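Local coordinates for cyanophycinase-like exopeptidase (actinobacterium SCGC AAA027-L06, PDB 6NQC), which is probably a serine exopeptidase of peptidase family S51, related to the enzymes that break down cyanophycin, at residues E109-A114 and T134-G139. Sequence-based numbering, arbitrary orientation.
Sequences ELVKDA and TPLWQG
Val111 presses both its methyls against the first turns of helix 135-145. CG2 sits on the backbone of Gly139, 3.7 Å from its C atom. CG1 meets the CD1 methyl of Leu136 at 3.8 Å, and the two side chains cross at about a right angle. Gly139 has no side chain, and Val111 CG2 and Lys112 CG lie directly against its backbone. The lysine CG is 4.0 Å from Gly139 CA. Here the alpha carbons of Lys112 and Gly139 are 5.2 Å apart. The contact is apolar: a methyl pair, plus a methyl and a methylene against the glycine backbone.

With CG anti to the backbone N (chi1 -177°) and chi2 at 79°, CD1 of Leu136 lies beside the valine methyls. On the other side, a type I turn from Leu110 to Asp113 presents Val111 and Lys112. Asp113 OD1 ties this turn to Lys55 N. Thr134 caps the facing helix: its OG1 accepts a nearly straight hydrogen bond from Trp137 N at 3.1 Å. The same OG1 is also hydrogen-bonded to Leu131 O.

Further out, Val111 also touches Ile140 of helix 135-145 and Leu59 of strand 57-61, while Leu136 packs on Phe107 and Val108 of helix 105-110. The contact thus joins the link between helix 105-110 and strand 116-119 to the start of helix 135-145, which leads to strand 149-153, the neighbour of 116-119 in the parallel part of the main sheet.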
ATOM      1  N   GLU A 109      -2.939 -19.144  -3.853  1.00 26.00           N
ATOM      2  CA  GLU A 109      -3.772 -19.710  -2.796  1.00 32.97           C
ATOM      3  C   GLU A 109      -3.546 -19.012  -1.453  1.00 26.63           C
ATOM      4  O   GLU A 109      -4.500 -18.746  -0.725  1.00 24.35           O
ATOM      5  CB  GLU A 109      -3.518 -21.203  -2.664  1.00 37.13           C
ATOM      6  CG  GLU A 109      -4.385 -22.057  -3.597  1.00 52.48           C
ATOM      7  CD  GLU A 109      -5.896 -21.840  -3.411  1.00 61.60           C
ATOM      8  OE1 GLU A 109      -6.640 -21.940  -4.417  1.00 67.82           O
ATOM      9  OE2 GLU A 109      -6.336 -21.581  -2.268  1.00 62.40           O
ATOM     10  N   LEU A 110      -2.297 -18.655  -1.146  1.00 25.14           N
ATOM     11  CA  LEU A 110      -1.961 -18.027   0.129  1.00 22.48           C
ATOM     12  C   LEU A 110      -2.609 -16.655   0.309  1.00 20.71           C
ATOM     13  O   LEU A 110      -3.013 -16.284   1.423  1.00 23.65           O
ATOM     14  CB  LEU A 110      -0.452 -17.857   0.237  1.00 24.85           C
ATOM     15  CG  LEU A 110       0.330 -18.880   1.062  1.00 38.16           C
ATOM     16  CD1 LEU A 110       1.836 -18.709   0.783  1.00 35.33           C
ATOM     17  CD2 LEU A 110       0.033 -18.801   2.526  1.00 35.31           C
ATOM     18  N   VAL A 111      -2.676 -15.856  -0.757  1.00 23.18           N
ATOM     19  CA  VAL A 111      -3.175 -14.494  -0.613  1.00 21.81           C
ATOM     20  C   VAL A 111      -4.674 -14.450  -0.399  1.00 23.51           C
ATOM     21  O   VAL A 111      -5.219 -13.396  -0.054  1.00 22.85           O
ATOM     22  CB  VAL A 111      -2.847 -13.607  -1.830  1.00 23.11           C
ATOM     23  CG1 VAL A 111      -1.340 -13.359  -1.886  1.00 22.68           C
ATOM     24  CG2 VAL A 111      -3.354 -14.244  -3.125  1.00 20.96           C
ATOM     25  N   LYS A 112      -5.357 -15.570  -0.592  1.00 21.19           N
ATOM     26  CA  LYS A 112      -6.804 -15.578  -0.565  1.00 18.01           C
ATOM     27  C   LYS A 112      -7.368 -15.720   0.838  1.00 21.29           C
ATOM     28  O   LYS A 112      -8.577 -15.543   1.021  1.00 25.93           O
ATOM     29  CB  LYS A 112      -7.351 -16.707  -1.459  1.00 29.76           C
ATOM     30  CG  LYS A 112      -7.153 -16.423  -2.941  1.00 26.97           C
ATOM     31  CD  LYS A 112      -7.963 -17.352  -3.814  1.00 36.37           C
ATOM     32  CE  LYS A 112      -7.080 -18.003  -4.871  1.00 47.63           C
ATOM     33  NZ  LYS A 112      -7.741 -18.072  -6.215  1.00 43.37           N
ATOM     34  N   ASP A 113      -6.528 -16.010   1.831  1.00 18.08           N
ATOM     35  CA  ASP A 113      -6.967 -15.966   3.244  1.00 21.79           C
ATOM     36  C   ASP A 113      -5.852 -15.382   4.119  1.00 21.19           C
ATOM     37  O   ASP A 113      -5.086 -16.102   4.764  1.00 26.73           O
ATOM     38  CB  ASP A 113      -7.383 -17.369   3.702  1.00 27.04           C
ATOM     39  CG  ASP A 113      -7.980 -17.389   5.089  1.00 27.03           C
ATOM     40  OD1 ASP A 113      -7.973 -16.336   5.769  1.00 29.20           O
ATOM     41  OD2 ASP A 113      -8.441 -18.476   5.484  1.00 30.91           O
ATOM     42  N   ALA A 114      -5.775 -14.052   4.164  1.00 18.71           N
ATOM     43  CA  ALA A 114      -4.703 -13.373   4.884  1.00 17.01           C
ATOM     44  C   ALA A 114      -5.281 -12.189   5.641  1.00 19.55           C
ATOM     45  O   ALA A 114      -5.989 -11.371   5.054  1.00 20.18           O
ATOM     46  CB  ALA A 114      -3.586 -12.951   3.914  1.00 18.39           C
ATOM     47  N   THR A 134      -2.907 -10.073 -12.896  1.00 18.27           N
ATOM     48  CA  THR A 134      -2.360 -11.395 -12.706  1.00 21.17           C
ATOM     49  C   THR A 134      -3.281 -12.193 -11.788  1.00 21.25           C
ATOM     50  O   THR A 134      -4.057 -11.624 -11.008  1.00 18.03           O
ATOM     51  CB  THR A 134      -0.970 -11.381 -12.064  1.00 21.82           C
ATOM     52  OG1 THR A 134      -1.086 -10.734 -10.785  1.00 17.27           O
ATOM     53  CG2 THR A 134       0.057 -10.687 -12.907  1.00 19.41           C
ATOM     54  N   PRO A 135      -3.161 -13.514 -11.788  1.00 18.80           N
ATOM     55  CA  PRO A 135      -3.957 -14.291 -10.836  1.00 24.18           C
ATOM     56  C   PRO A 135      -3.631 -13.923  -9.400  1.00 17.62           C
ATOM     57  O   PRO A 135      -4.525 -13.895  -8.557  1.00 17.79           O
ATOM     58  CB  PRO A 135      -3.594 -15.746 -11.175  1.00 22.21           C
ATOM     59  CG  PRO A 135      -2.469 -15.711 -12.113  1.00 25.67           C
ATOM     60  CD  PRO A 135      -2.420 -14.368 -12.751  1.00 22.49           C
ATOM     61  N   LEU A 136      -2.377 -13.590  -9.102  1.00 20.65           N
ATOM     62  CA  LEU A 136      -2.018 -13.208  -7.728  1.00 20.32           C
ATOM     63  C   LEU A 136      -2.742 -11.932  -7.308  1.00 20.22           C
ATOM     64  O   LEU A 136      -3.281 -11.839  -6.193  1.00 14.12           O
ATOM     65  CB  LEU A 136      -0.501 -13.027  -7.624  1.00 14.27           C
ATOM     66  CG  LEU A 136      -0.033 -12.706  -6.202  1.00 19.35           C
ATOM     67  CD1 LEU A 136       0.006 -13.983  -5.396  1.00 16.69           C
ATOM     68  CD2 LEU A 136       1.304 -12.029  -6.214  1.00 24.12           C
ATOM     69  N   TRP A 137      -2.770 -10.938  -8.182  1.00 19.51           N
ATOM     70  CA  TRP A 137      -3.490  -9.711  -7.856  1.00 14.93           C
ATOM     71  C   TRP A 137      -4.983  -9.996  -7.653  1.00 20.96           C
ATOM     72  O   TRP A 137      -5.604  -9.467  -6.738  1.00 17.52           O
ATOM     73  CB  TRP A 137      -3.290  -8.642  -8.957  1.00 20.73           C
ATOM     74  CG  TRP A 137      -4.312  -7.611  -8.740  1.00 21.61           C
ATOM     75  CD1 TRP A 137      -5.438  -7.392  -9.474  1.00 26.02           C
ATOM     76  CD2 TRP A 137      -4.365  -6.708  -7.633  1.00 19.90           C
ATOM     77  NE1 TRP A 137      -6.200  -6.414  -8.878  1.00 23.01           N
ATOM     78  CE2 TRP A 137      -5.557  -5.962  -7.761  1.00 22.11           C
ATOM     79  CE3 TRP A 137      -3.540  -6.477  -6.537  1.00 26.31           C
ATOM     80  CZ2 TRP A 137      -5.935  -4.998  -6.834  1.00 19.40           C
ATOM     81  CZ3 TRP A 137      -3.911  -5.511  -5.628  1.00 24.62           C
ATOM     82  CH2 TRP A 137      -5.092  -4.782  -5.785  1.00 23.34           C
ATOM     83  N   GLN A 138      -5.582 -10.831  -8.508  1.00 18.43           N
ATOM     84  CA  GLN A 138      -6.996 -11.140  -8.338  1.00 17.69           C
ATOM     85  C   GLN A 138      -7.235 -11.801  -6.974  1.00 17.73           C
ATOM     86  O   GLN A 138      -8.212 -11.484  -6.287  1.00 18.20           O
ATOM     87  CB  GLN A 138      -7.480 -12.009  -9.496  1.00 19.45           C
ATOM     88  CG  GLN A 138      -8.991 -12.113  -9.616  1.00 24.68           C
ATOM     89  CD  GLN A 138      -9.668 -10.760  -9.655  1.00 24.52           C
ATOM     90  OE1 GLN A 138      -9.084  -9.773 -10.113  1.00 28.79           O
ATOM     91  NE2 GLN A 138     -10.892 -10.694  -9.139  1.00 31.77           N
ATOM     92  N   GLY A 139      -6.346 -12.707  -6.557  1.00 17.13           N
ATOM     93  CA  GLY A 139      -6.417 -13.251  -5.201  1.00 19.12           C
ATOM     94  C   GLY A 139      -6.337 -12.200  -4.105  1.00 18.65           C
ATOM     95  O   GLY A 139      -7.123 -12.215  -3.147  1.00 17.79           O
TER